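RNA-binding protein RMD9, mitochondrial (Saccharomyces cerevisiae S288C, PDB 7A9X) binds a dodecameric sequence element in the 3'-UTRs of yeast mitochondrial mRNAs and takes part in the processing or stability of these transcripts. Local coordinates at residues 42-47 and 89-93; 256-261 and 290-296; 383-387 and 419-423; 487-492 and 540-544. Residue numbers count along the deposited sequence, not the author numbering.

Interaction 1 of 4, residues 42-47 and 89-93; sequences HELLSF and RAMEL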
loop_
_atom_site.group_PDB
_atom_site.type_symbol
_atom_site.label_atom_id
_atom_site.label_comp_id
_atom_site.label_asym_id
_atom_site.label_seq_id
_atom_site.Cartn_x
_atom_site.Cartn_y
_atom_site.Cartn_z
ATOM N N HIS A 42 6.399 -29.628 -27.120
ATOM C CA HIS A 42 6.236 -29.926 -25.700
ATOM C C HIS A 42 6.277 -28.658 -24.858
ATOM O O HIS A 42 5.545 -28.538 -23.870
ATOM C CB HIS A 42 7.309 -30.912 -25.237
ATOM C CG HIS A 42 7.316 -31.142 -23.756
ATOM N ND1 HIS A 42 8.272 -30.601 -22.924
ATOM C CD2 HIS A 42 6.477 -31.843 -22.958
ATOM C CE1 HIS A 42 8.026 -30.965 -21.677
ATOM N NE2 HIS A 42 6.941 -31.718 -21.671
ATOM N N GLU A 43 7.125 -27.698 -25.234
ATOM C CA GLU A 43 7.191 -26.449 -24.484
ATOM C C GLU A 43 5.942 -25.606 -24.706
ATOM O O GLU A 43 5.472 -24.931 -23.783
ATOM C CB GLU A 43 8.445 -25.671 -24.871
ATOM C CG GLU A 43 9.733 -26.407 -24.568
ATOM C CD GLU A 43 10.959 -25.607 -24.946
ATOM O OE1 GLU A 43 10.801 -24.435 -25.347
ATOM O OE2 GLU A 43 12.080 -26.150 -24.840
ATOM N N LEU A 44 5.393 -25.630 -25.924
ATOM C CA LEU A 44 4.140 -24.928 -26.185
ATOM C C LEU A 44 2.977 -25.589 -25.458
ATOM O O LEU A 44 2.099 -24.900 -24.925
ATOM C CB LEU A 44 3.869 -24.873 -27.688
ATOM C CG LEU A 44 4.687 -23.885 -28.523
ATOM C CD1 LEU A 44 4.536 -24.195 -30.001
ATOM C CD2 LEU A 44 4.260 -22.458 -28.235
ATOM N N LEU A 45 2.950 -26.922 -25.428
ATOM C CA LEU A 45 1.860 -27.622 -24.755
ATOM C C LEU A 45 1.893 -27.380 -23.252
ATOM O O LEU A 45 0.853 -27.107 -22.642
ATOM C CB LEU A 45 1.927 -29.117 -25.063
ATOM C CG LEU A 45 0.929 -29.627 -26.108
ATOM C CD1 LEU A 45 -0.502 -29.438 -25.618
ATOM C CD2 LEU A 45 1.134 -28.944 -27.456
ATOM N N SER A 46 3.078 -27.469 -22.641
ATOM C CA SER A 46 3.188 -27.236 -21.206
ATOM C C SER A 46 2.905 -25.782 -20.855
ATOM O O SER A 46 2.354 -25.501 -19.785
ATOM C CB SER A 46 4.576 -27.646 -20.709
ATOM O OG SER A 46 5.590 -26.927 -21.391
ATOM N N PHE A 47 3.277 -24.847 -21.737
ATOM C CA PHE A 47 2.983 -23.438 -21.496
ATOM C C PHE A 47 1.482 -23.198 -21.431
ATOM O O PHE A 47 1.000 -22.464 -20.561
ATOM C CB PHE A 47 3.621 -22.578 -22.589
ATOM C CG PHE A 47 3.285 -21.109 -22.492
ATOM C CD1 PHE A 47 2.202 -20.580 -23.181
ATOM C CD2 PHE A 47 4.062 -20.254 -21.726
ATOM C CE1 PHE A 47 1.894 -19.232 -23.096
ATOM C CE2 PHE A 47 3.759 -18.901 -21.640
ATOM C CZ PHE A 47 2.675 -18.389 -22.325
ATOM N N ARG A 89 7.527 -21.116 -14.019
ATOM C CA ARG A 89 7.666 -22.084 -15.104
ATOM C C ARG A 89 7.201 -21.495 -16.430
ATOM O O ARG A 89 7.875 -21.639 -17.457
ATOM C CB ARG A 89 6.885 -23.355 -14.772
ATOM C CG ARG A 89 6.625 -24.271 -15.961
ATOM C CD ARG A 89 7.886 -24.979 -16.435
ATOM N NE ARG A 89 7.567 -26.091 -17.326
ATOM C CZ ARG A 89 8.469 -26.805 -17.992
ATOM N NH1 ARG A 89 8.082 -27.801 -18.778
ATOM N NH2 ARG A 89 9.759 -26.520 -17.877
ATOM N N ALA A 90 6.043 -20.828 -16.429
ATOM C CA ALA A 90 5.567 -20.184 -17.648
ATOM C C ALA A 90 6.540 -19.111 -18.115
ATOM O O ALA A 90 6.795 -18.971 -19.317
ATOM C CB ALA A 90 4.178 -19.587 -17.424
ATOM N N MET A 91 7.095 -18.343 -17.175
ATOM C CA MET A 91 8.065 -17.319 -17.540
ATOM C C MET A 91 9.352 -17.946 -18.056
ATOM O O MET A 91 9.984 -17.413 -18.975
ATOM C CB MET A 91 8.350 -16.419 -16.340
ATOM C CG MET A 91 8.791 -15.031 -16.730
ATOM S SD MET A 91 7.514 -14.223 -17.708
ATOM C CE MET A 91 8.514 -13.116 -18.695
ATOM N N GLU A 92 9.753 -19.077 -17.475
ATOM C CA GLU A 92 10.910 -19.806 -17.980
ATOM C C GLU A 92 10.664 -20.312 -19.395
ATOM O O GLU A 92 11.543 -20.208 -20.259
ATOM C CB GLU A 92 11.242 -20.961 -17.034
ATOM C CG GLU A 92 11.704 -22.236 -17.715
ATOM C CD GLU A 92 11.764 -23.407 -16.755
ATOM O OE1 GLU A 92 12.292 -23.238 -15.636
ATOM O OE2 GLU A 92 11.266 -24.494 -17.113
ATOM N N LEU A 93 9.469 -20.850 -19.656
ATOM C CA LEU A 93 9.144 -21.311 -21.001
ATOM C C LEU A 93 9.059 -20.154 -21.988
ATOM O O LEU A 93 9.288 -20.348 -23.186
ATOM C CB LEU A 93 7.830 -22.092 -20.983
ATOM C CG LEU A 93 7.846 -23.431 -20.245
ATOM C CD1 LEU A 93 6.440 -24.003 -20.133
ATOM C CD2 LEU A 93 8.772 -24.408 -20.951
#
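Residues 42-47 of helix 41-48 and residues 89-93 of helix 78-97 run roughly antiparallel, their N-to-C directions 149° apart and the axes of the two short segments 9.9 Å apart at closest approach. The backbones come nearest at F47 and A90, whose CA atoms lie 5.7 Å apart, and at E43 and L93, 6.5 Å between CA atoms; the small side chain of A90 suits the tighter of these positions. L93 contributes most to the contact. Its CA-to-CB bond points at helix 41-48, and its CD1 reaches a patch formed by E43, S46 and F47, 3.3 Å from S46 OG, 3.6 Å from F47 N and 3.9 Å from E43 O. F47 packs against A90 with its ring edge, F47 CE2 lying 3.8 Å from A90 O and 4.3 Å from A90 CB. The same phenylalanine packs edge-to-face on F103 and touches L111 of helix 105-128, so the pair of helices rests on a third. R89 NH1 comes within 3.7 Å of S46 OG and 4.3 Å of H42 CE1, while R89 NH2 makes a salt bridge with E92 OE2 at 2.6 Å. E43 OE1 is hydrogen-bonded to S96 OG, just beyond L93. The two segments thus meet through van der Waals contact of apolar side chains, chiefly L93 and F47, with one another and with the helix backbone.

Interaction 2 of 4, residues 256-261 and 290-296; sequences IKAEDY and FIGDSKN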
loop_
_atom_site.group_PDB
_atom_site.type_symbol
_atom_site.label_atom_id
_atom_site.label_comp_id
_atom_site.label_asym_id
_atom_site.label_seq_id
_atom_site.Cartn_x
_atom_site.Cartn_y
_atom_site.Cartn_z
ATOM N N ILE A 256 -14.468 13.102 -14.566
ATOM C CA ILE A 256 -14.537 13.273 -13.118
ATOM C C ILE A 256 -13.414 14.186 -12.643
ATOM O O ILE A 256 -13.638 15.125 -11.868
ATOM C CB ILE A 256 -14.488 11.904 -12.415
ATOM C CG1 ILE A 256 -15.795 11.141 -12.635
ATOM C CG2 ILE A 256 -14.209 12.073 -10.929
ATOM C CD1 ILE A 256 -15.809 9.762 -12.003
ATOM N N LYS A 257 -12.186 13.921 -13.099
ATOM C CA LYS A 257 -11.068 14.804 -12.785
ATOM C C LYS A 257 -11.303 16.208 -13.328
ATOM O O LYS A 257 -10.997 17.199 -12.657
ATOM C CB LYS A 257 -9.768 14.229 -13.349
ATOM C CG LYS A 257 -9.196 13.064 -12.559
ATOM C CD LYS A 257 -8.601 13.530 -11.241
ATOM C CE LYS A 257 -7.921 12.382 -10.512
ATOM N NZ LYS A 257 -7.255 12.845 -9.265
ATOM N N ALA A 258 -11.846 16.316 -14.543
ATOM C CA ALA A 258 -12.133 17.626 -15.111
ATOM C C ALA A 258 -13.361 18.279 -14.495
ATOM O O ALA A 258 -13.668 19.425 -14.836
ATOM C CB ALA A 258 -12.310 17.515 -16.626
ATOM N N GLU A 259 -14.062 17.576 -13.605
ATOM C CA GLU A 259 -15.254 18.068 -12.918
ATOM C C GLU A 259 -16.393 18.384 -13.881
ATOM O O GLU A 259 -17.323 19.117 -13.526
ATOM C CB GLU A 259 -14.937 19.288 -12.048
ATOM C CG GLU A 259 -13.804 19.045 -11.063
ATOM C CD GLU A 259 -13.779 20.058 -9.937
ATOM O OE1 GLU A 259 -14.724 20.060 -9.119
ATOM O OE2 GLU A 259 -12.815 20.849 -9.870
ATOM N N ASP A 260 -16.338 17.844 -15.101
ATOM C CA ASP A 260 -17.486 17.861 -16.006
ATOM C C ASP A 260 -18.362 16.658 -15.659
ATOM O O ASP A 260 -18.434 15.655 -16.373
ATOM C CB ASP A 260 -17.039 17.845 -17.462
ATOM C CG ASP A 260 -18.161 18.207 -18.425
ATOM O OD1 ASP A 260 -19.342 18.019 -18.077
ATOM O OD2 ASP A 260 -17.857 18.688 -19.535
ATOM N N TYR A 261 -19.057 16.791 -14.529
ATOM C CA TYR A 261 -19.760 15.653 -13.949
ATOM C C TYR A 261 -20.959 15.223 -14.784
ATOM O O TYR A 261 -21.294 14.033 -14.809
ATOM C CB TYR A 261 -20.190 15.985 -12.519
ATOM C CG TYR A 261 -19.025 16.296 -11.605
ATOM C CD1 TYR A 261 -18.093 15.318 -11.281
ATOM C CD2 TYR A 261 -18.855 17.565 -11.065
ATOM C CE1 TYR A 261 -17.026 15.592 -10.445
ATOM C CE2 TYR A 261 -17.788 17.850 -10.228
ATOM C CZ TYR A 261 -16.877 16.858 -9.922
ATOM O OH TYR A 261 -15.813 17.125 -9.092
ATOM N N PHE A 290 -15.960 8.014 -8.711
ATOM C CA PHE A 290 -16.821 9.097 -8.243
ATOM C C PHE A 290 -16.612 9.377 -6.761
ATOM O O PHE A 290 -16.791 10.515 -6.312
ATOM C CB PHE A 290 -18.294 8.770 -8.501
ATOM C CG PHE A 290 -18.739 9.021 -9.912
ATOM C CD1 PHE A 290 -18.974 10.312 -10.363
ATOM C CD2 PHE A 290 -18.944 7.963 -10.784
ATOM C CE1 PHE A 290 -19.392 10.544 -11.662
ATOM C CE2 PHE A 290 -19.362 8.189 -12.085
ATOM C CZ PHE A 290 -19.587 9.481 -12.524
ATOM N N ILE A 291 -16.233 8.359 -5.992
ATOM C CA ILE A 291 -16.077 8.523 -4.552
ATOM C C ILE A 291 -14.734 9.160 -4.224
ATOM O O ILE A 291 -14.660 10.124 -3.453
ATOM C CB ILE A 291 -16.242 7.165 -3.847
ATOM C CG1 ILE A 291 -17.645 6.612 -4.091
ATOM C CG2 ILE A 291 -15.949 7.290 -2.357
ATOM C CD1 ILE A 291 -17.874 5.261 -3.462
ATOM N N GLY A 292 -13.657 8.637 -4.802
ATOM C CA GLY A 292 -12.321 9.047 -4.416
ATOM C C GLY A 292 -11.691 10.127 -5.273
ATOM O O GLY A 292 -10.669 10.702 -4.884
ATOM N N ASP A 293 -12.278 10.423 -6.435
ATOM C CA ASP A 293 -11.692 11.390 -7.353
ATOM C C ASP A 293 -12.535 12.633 -7.594
ATOM O O ASP A 293 -12.001 13.622 -8.109
ATOM C CB ASP A 293 -11.394 10.734 -8.709
ATOM C CG ASP A 293 -10.334 9.663 -8.612
ATOM O OD1 ASP A 293 -9.407 9.825 -7.791
ATOM O OD2 ASP A 293 -10.430 8.659 -9.347
ATOM N N SER A 294 -13.821 12.619 -7.250
ATOM C CA SER A 294 -14.664 13.787 -7.469
ATOM C C SER A 294 -14.334 14.860 -6.440
ATOM O O SER A 294 -14.433 14.624 -5.230
ATOM C CB SER A 294 -16.143 13.410 -7.393
ATOM O OG SER A 294 -16.477 12.446 -8.378
ATOM N N LYS A 295 -13.933 16.038 -6.924
ATOM C CA LYS A 295 -13.719 17.164 -6.028
ATOM C C LYS A 295 -15.028 17.683 -5.451
ATOM O O LYS A 295 -15.011 18.329 -4.397
ATOM C CB LYS A 295 -12.972 18.288 -6.753
ATOM C CG LYS A 295 -11.580 18.554 -6.201
ATOM C CD LYS A 295 -10.768 17.272 -6.121
ATOM C CE LYS A 295 -9.404 17.522 -5.499
ATOM N NZ LYS A 295 -8.565 16.289 -5.492
ATOM N N ASN A 296 -16.156 17.426 -6.112
ATOM C CA ASN A 296 -17.465 17.756 -5.555
ATOM C C ASN A 296 -17.811 16.703 -4.511
ATOM O O ASN A 296 -18.194 15.578 -4.842
ATOM C CB ASN A 296 -18.523 17.826 -6.648
ATOM C CG ASN A 296 -19.918 18.030 -6.085
ATOM O OD1 ASN A 296 -20.867 17.366 -6.491
ATOM N ND2 ASN A 296 -20.045 18.950 -5.134
#
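Two helix ends meet here: residues 256-261 leave helix 245-257 and enter the next helix, and residues 290-296 leave helix 281-292 and run to the N-cap of helix 297-308. The phenol of Y261 is the polar hub. Its OH accepts a hydrogen bond from N296 N, 3.0 Å away, and donates one to E259 OE1 at 3.1 Å, so a single hydroxyl joins both turns. E259, at positive phi (62°), ends helix 245-257 in a Schellman motif, with E259 N bonded to I256 O at 3.0 Å. Both turns lead into a side-chain N-cap: D260 caps helix 261-270, and N296 caps helix 297-308, with N296 OD1 accepting from L299 N. S294 OG donates to F290 O, 2.8 Å away. K257 NZ and D293 OD1 form a long salt bridge at 4.0 Å, while D293 OD2 is bonded to S289 OG. Beneath this polar layer, I256 CD1 sits 3.5 Å from the centroid of the F290 ring, squarely over its face, and I256 CG2 packs 3.4 Å from S294 OG. The contact thus matches inter-helix turns of the successive repeats assigned as PPR3 and PPR4. F290 carries the packing further, stacking on F303 of helix 297-308 and meeting F268 of helix 261-270 edge-to-face, while G292 O receives a hydrogen bond from S325 OG of helix 320-334.

Interaction 3 of 4, residues 383-387 and 419-423; sequences FRKLQ and IIDFI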
loop_
_atom_site.group_PDB
_atom_site.type_symbol
_atom_site.label_atom_id
_atom_site.label_comp_id
_atom_site.label_asym_id
_atom_site.label_seq_id
_atom_site.Cartn_x
_atom_site.Cartn_y
_atom_site.Cartn_z
ATOM N N PHE A 383 -8.817 13.685 24.168
ATOM C CA PHE A 383 -8.860 12.445 24.937
ATOM C C PHE A 383 -10.293 11.986 25.169
ATOM O O PHE A 383 -10.579 10.785 25.132
ATOM C CB PHE A 383 -8.129 12.622 26.268
ATOM C CG PHE A 383 -8.104 11.382 27.120
ATOM C CD1 PHE A 383 -7.488 10.223 26.668
ATOM C CD2 PHE A 383 -8.682 11.379 28.380
ATOM C CE1 PHE A 383 -7.462 9.080 27.453
ATOM C CE2 PHE A 383 -8.655 10.243 29.169
ATOM C CZ PHE A 383 -8.045 9.092 28.705
ATOM N N ARG A 384 -11.208 12.928 25.409
ATOM C CA ARG A 384 -12.616 12.564 25.514
ATOM C C ARG A 384 -13.147 12.049 24.181
ATOM O O ARG A 384 -13.932 11.095 24.144
ATOM C CB ARG A 384 -13.433 13.758 26.011
ATOM C CG ARG A 384 -14.930 13.642 25.767
ATOM C CD ARG A 384 -15.734 14.570 26.672
ATOM N NE ARG A 384 -15.098 15.870 26.864
ATOM C CZ ARG A 384 -15.186 16.884 26.009
ATOM N NH1 ARG A 384 -14.575 18.029 26.276
ATOM N NH2 ARG A 384 -15.877 16.751 24.886
ATOM N N LYS A 385 -12.712 12.655 23.072
ATOM C CA LYS A 385 -13.150 12.183 21.762
ATOM C C LYS A 385 -12.575 10.809 21.443
ATOM O O LYS A 385 -13.248 9.993 20.804
ATOM C CB LYS A 385 -12.759 13.190 20.680
ATOM C CG LYS A 385 -13.479 12.995 19.352
ATOM C CD LYS A 385 -14.957 13.344 19.461
ATOM C CE LYS A 385 -15.660 13.218 18.116
ATOM N NZ LYS A 385 -17.082 13.664 18.180
ATOM N N LEU A 386 -11.342 10.533 21.878
ATOM C CA LEU A 386 -10.762 9.208 21.675
ATOM C C LEU A 386 -11.570 8.135 22.390
ATOM O O LEU A 386 -11.784 7.044 21.847
ATOM C CB LEU A 386 -9.310 9.183 22.154
ATOM C CG LEU A 386 -8.255 9.827 21.255
ATOM C CD1 LEU A 386 -6.905 9.828 21.950
ATOM C CD2 LEU A 386 -8.172 9.102 19.922
ATOM N N GLN A 387 -12.024 8.422 23.614
ATOM C CA GLN A 387 -12.831 7.454 24.351
ATOM C C GLN A 387 -14.128 7.149 23.615
ATOM O O GLN A 387 -14.574 5.997 23.581
ATOM C CB GLN A 387 -13.119 7.975 25.758
ATOM C CG GLN A 387 -11.890 8.090 26.640
ATOM C CD GLN A 387 -12.195 8.733 27.978
ATOM O OE1 GLN A 387 -13.187 9.449 28.123
ATOM N NE2 GLN A 387 -11.345 8.476 28.965
ATOM N N ILE A 419 -1.244 9.462 27.869
ATOM C CA ILE A 419 -1.813 8.789 26.710
ATOM C C ILE A 419 -1.014 7.544 26.348
ATOM O O ILE A 419 -1.563 6.600 25.765
ATOM C CB ILE A 419 -1.915 9.767 25.522
ATOM C CG1 ILE A 419 -2.905 9.240 24.480
ATOM C CG2 ILE A 419 -0.547 10.025 24.900
ATOM C CD1 ILE A 419 -4.323 9.140 24.994
ATOM N N ILE A 420 0.273 7.504 26.700
ATOM C CA ILE A 420 1.077 6.313 26.448
ATOM C C ILE A 420 0.645 5.181 27.372
ATOM O O ILE A 420 0.426 4.044 26.933
ATOM C CB ILE A 420 2.574 6.634 26.610
ATOM C CG1 ILE A 420 2.965 7.807 25.711
ATOM C CG2 ILE A 420 3.425 5.411 26.301
ATOM C CD1 ILE A 420 4.416 8.228 25.856
ATOM N N ASP A 421 0.516 5.475 28.669
ATOM C CA ASP A 421 0.052 4.474 29.620
ATOM C C ASP A 421 -1.399 4.087 29.374
ATOM O O ASP A 421 -1.793 2.960 29.692
ATOM C CB ASP A 421 0.228 4.990 31.051
ATOM C CG ASP A 421 1.666 5.342 31.374
ATOM O OD1 ASP A 421 2.577 4.693 30.824
ATOM O OD2 ASP A 421 1.887 6.276 32.169
ATOM N N PHE A 422 -2.200 4.995 28.813
ATOM C CA PHE A 422 -3.587 4.671 28.503
ATOM C C PHE A 422 -3.669 3.633 27.388
ATOM O O PHE A 422 -4.416 2.655 27.495
ATOM C CB PHE A 422 -4.345 5.945 28.130
ATOM C CG PHE A 422 -5.761 5.708 27.680
ATOM C CD1 PHE A 422 -6.761 5.426 28.600
ATOM C CD2 PHE A 422 -6.093 5.778 26.336
ATOM C CE1 PHE A 422 -8.070 5.210 28.185
ATOM C CE2 PHE A 422 -7.396 5.566 25.912
ATOM C CZ PHE A 422 -8.387 5.282 26.834
ATOM N N ILE A 423 -2.896 3.822 26.315
ATOM C CA ILE A 423 -2.918 2.869 25.210
ATOM C C ILE A 423 -2.305 1.541 25.635
ATOM O O ILE A 423 -2.829 0.468 25.308
ATOM C CB ILE A 423 -2.194 3.448 23.980
ATOM C CG1 ILE A 423 -2.870 4.737 23.519
ATOM C CG2 ILE A 423 -2.181 2.431 22.842
ATOM C CD1 ILE A 423 -4.337 4.573 23.257
#
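Residues 383-387 of helix 379-396 and residues 419-423 of helix 417-429 are near-parallel neighbours, 11° apart in direction, and with 12.9 Å between the axes of these segments the contact is made by side chains alone. F383 and F422 do most of this. F383 swings its ring across the gap and into the hollow between I419 and F422, one turn apart on the facing helix: F383 CD1 lies 3.7 Å from I419 CD1, and F383 CE1 is 3.7 Å from F422 CD2. The ring edge of F383 meets the face of F422 in a T-shaped pair, centroids 4.9 Å apart and planes at 80°. I419 in turn projects CD1 between F383 and L386, 4.1 Å from L386 CD1. F422 CZ just reaches Q387 CG at 4.5 Å. W414, in the loop before helix 417-429, touches both L386 and I419, and M407 of helix 401-410 touches L386, so the preceding helix and loop fill in beside the gap. The contact joins the second helices of the adjacent repeats assigned as PPR6 and PPR7. Apolar and aromatic apart from Q387, which offers its aliphatic CG, it depends on complementary shape and edge-to-face aromatic geometry rather than on charge.

Interaction 4 of 4, residues 487-492 and 540-544; sequences ATVVWS and RIELY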
loop_
_atom_site.group_PDB
_atom_site.type_symbol
_atom_site.label_atom_id
_atom_site.label_comp_id
_atom_site.label_asym_id
_atom_site.label_seq_id
_atom_site.Cartn_x
_atom_site.Cartn_y
_atom_site.Cartn_z
ATOM N N ALA A 487 14.011 7.140 20.855
ATOM C CA ALA A 487 13.759 7.374 22.269
ATOM C C ALA A 487 14.962 7.951 23.003
ATOM O O ALA A 487 14.847 8.272 24.190
ATOM C CB ALA A 487 13.318 6.073 22.949
ATOM N N THR A 488 16.107 8.089 22.336
ATOM C CA THR A 488 17.304 8.596 22.995
ATOM C C THR A 488 17.929 9.740 22.201
ATOM O O THR A 488 17.844 10.904 22.604
ATOM C CB THR A 488 18.322 7.467 23.194
ATOM O OG1 THR A 488 18.689 6.920 21.922
ATOM C CG2 THR A 488 17.741 6.355 24.068
ATOM N N VAL A 489 18.548 9.410 21.065
ATOM C CA VAL A 489 19.323 10.386 20.302
ATOM C C VAL A 489 18.432 11.517 19.801
ATOM O O VAL A 489 18.780 12.699 19.915
ATOM C CB VAL A 489 20.048 9.692 19.136
ATOM C CG1 VAL A 489 20.892 10.691 18.350
ATOM C CG2 VAL A 489 20.899 8.553 19.656
ATOM N N VAL A 490 17.278 11.170 19.227
ATOM C CA VAL A 490 16.393 12.186 18.663
ATOM C C VAL A 490 15.863 13.099 19.761
ATOM O O VAL A 490 15.781 14.320 19.586
ATOM C CB VAL A 490 15.255 11.518 17.870
ATOM C CG1 VAL A 490 14.396 12.567 17.188
ATOM C CG2 VAL A 490 15.828 10.555 16.848
ATOM N N TRP A 491 15.507 12.525 20.913
ATOM C CA TRP A 491 15.063 13.341 22.039
ATOM C C TRP A 491 16.175 14.265 22.520
ATOM O O TRP A 491 15.931 15.445 22.795
ATOM C CB TRP A 491 14.574 12.442 23.176
ATOM C CG TRP A 491 14.152 13.187 24.417
ATOM C CD1 TRP A 491 12.896 13.630 24.724
ATOM C CD2 TRP A 491 14.991 13.566 25.513
ATOM N NE1 TRP A 491 12.904 14.264 25.943
ATOM C CE2 TRP A 491 14.178 14.239 26.448
ATOM C CE3 TRP A 491 16.351 13.405 25.794
ATOM C CZ2 TRP A 491 14.681 14.750 27.644
ATOM C CZ3 TRP A 491 16.848 13.911 26.981
ATOM C CH2 TRP A 491 16.015 14.575 27.891
ATOM N N SER A 492 17.404 13.751 22.620
ATOM C CA SER A 492 18.521 14.584 23.052
ATOM C C SER A 492 18.816 15.679 22.035
ATOM O O SER A 492 19.006 16.843 22.406
ATOM C CB SER A 492 19.760 13.723 23.291
ATOM O OG SER A 492 19.493 12.683 24.216
ATOM N N ARG A 540 20.586 9.870 28.009
ATOM C CA ARG A 540 20.000 8.817 27.187
ATOM C C ARG A 540 20.934 8.337 26.084
ATOM O O ARG A 540 20.846 7.172 25.677
ATOM C CB ARG A 540 18.691 9.297 26.556
ATOM C CG ARG A 540 17.641 9.767 27.541
ATOM C CD ARG A 540 16.324 10.006 26.824
ATOM N NE ARG A 540 15.327 10.644 27.679
ATOM C CZ ARG A 540 14.072 10.877 27.310
ATOM N NH1 ARG A 540 13.231 11.466 28.148
ATOM N NH2 ARG A 540 13.657 10.520 26.103
ATOM N N ILE A 541 21.820 9.203 25.585
ATOM C CA ILE A 541 22.712 8.801 24.499
ATOM C C ILE A 541 23.701 7.748 24.984
ATOM O O ILE A 541 24.067 6.826 24.241
ATOM C CB ILE A 541 23.426 10.031 23.909
ATOM C CG1 ILE A 541 22.406 10.966 23.255
ATOM C CG2 ILE A 541 24.488 9.613 22.908
ATOM C CD1 ILE A 541 23.021 12.173 22.594
ATOM N N GLU A 542 24.139 7.853 26.241
ATOM C CA GLU A 542 25.039 6.844 26.791
ATOM C C GLU A 542 24.345 5.492 26.917
ATOM O O GLU A 542 24.935 4.452 26.603
ATOM C CB GLU A 542 25.579 7.302 28.144
ATOM C CG GLU A 542 26.362 8.601 28.069
ATOM C CD GLU A 542 27.091 8.914 29.359
ATOM O OE1 GLU A 542 28.249 9.377 29.293
ATOM O OE2 GLU A 542 26.506 8.691 30.441
ATOM N N LEU A 543 23.090 5.486 27.372
ATOM C CA LEU A 543 22.330 4.241 27.420
ATOM C C LEU A 543 22.123 3.673 26.021
ATOM O O LEU A 543 22.173 2.453 25.820
ATOM C CB LEU A 543 20.984 4.474 28.107
ATOM C CG LEU A 543 20.079 3.245 28.219
ATOM C CD1 LEU A 543 20.708 2.198 29.124
ATOM C CD2 LEU A 543 18.700 3.634 28.718
ATOM N N TYR A 544 21.897 4.549 25.041
ATOM C CA TYR A 544 21.698 4.113 23.663
ATOM C C TYR A 544 22.939 3.414 23.120
ATOM O O TYR A 544 22.846 2.344 22.507
ATOM C CB TYR A 544 21.325 5.319 22.803
ATOM C CG TYR A 544 21.388 5.091 21.311
ATOM C CD1 TYR A 544 20.371 4.418 20.646
ATOM C CD2 TYR A 544 22.454 5.575 20.564
ATOM C CE1 TYR A 544 20.424 4.220 19.281
ATOM C CE2 TYR A 544 22.514 5.385 19.201
ATOM C CZ TYR A 544 21.495 4.708 18.564
ATOM O OH TYR A 544 21.549 4.515 17.205
#
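A buried cation-pi stack, backed by one hydrogen bond and apolar packing, joins the start of helix 489-502 to residues 540-544 of helix 540-551 near the C-terminal end of the chain. The guanidinium of R540 lies flat on W491, planes at 7° and centres 3.5 Å apart, and R540 NH2 donates to A487 O at 3.2 Å. R540 NH2 also bonds to L446 O, and W491 NE1 to D450 OD1, which ties the stack to the region before helix 454-470. Alongside, T488 and R540 bring their CA atoms within 5.0 Å, V489 CG2 makes a CH-pi contact 3.7 Å from the Y544 ring centroid, and S492 OG lies 3.5 Å from I541 CG1. Y544 OH reaches on to Y564 O. The arrangement is an arginine-aromatic stack in which the cation also serves backbone carbonyls, here tying the helices that follow the repeat assigned as PPR8 back to its inter-helix loop, about 6 Å from the bound RNA at the nearest atoms.

How the interactions relate
From the N terminus the four contacts follow in series, each loop closed before the next opens, so none nest or cross. Interaction 1 closes a 41-residue loop, partly unmodelled, ahead of the first PPR repeat. Interaction 2 closes a 28-residue loop between PPR3 and PPR4, and interaction 3 one of 31 residues between PPR6 and PPR7; both are next-repeat links within the repeat array. Interaction 4 closes a 47-residue loop, partly unmodelled, after the last repeat. Interaction 1 lies on the opposite side of the chain's centre from interactions 3 and 4, its centre about 58 and 57 Å from theirs. Interactions 3 and 4 are the closest pair, centres about 26 Å apart, yet they do not touch.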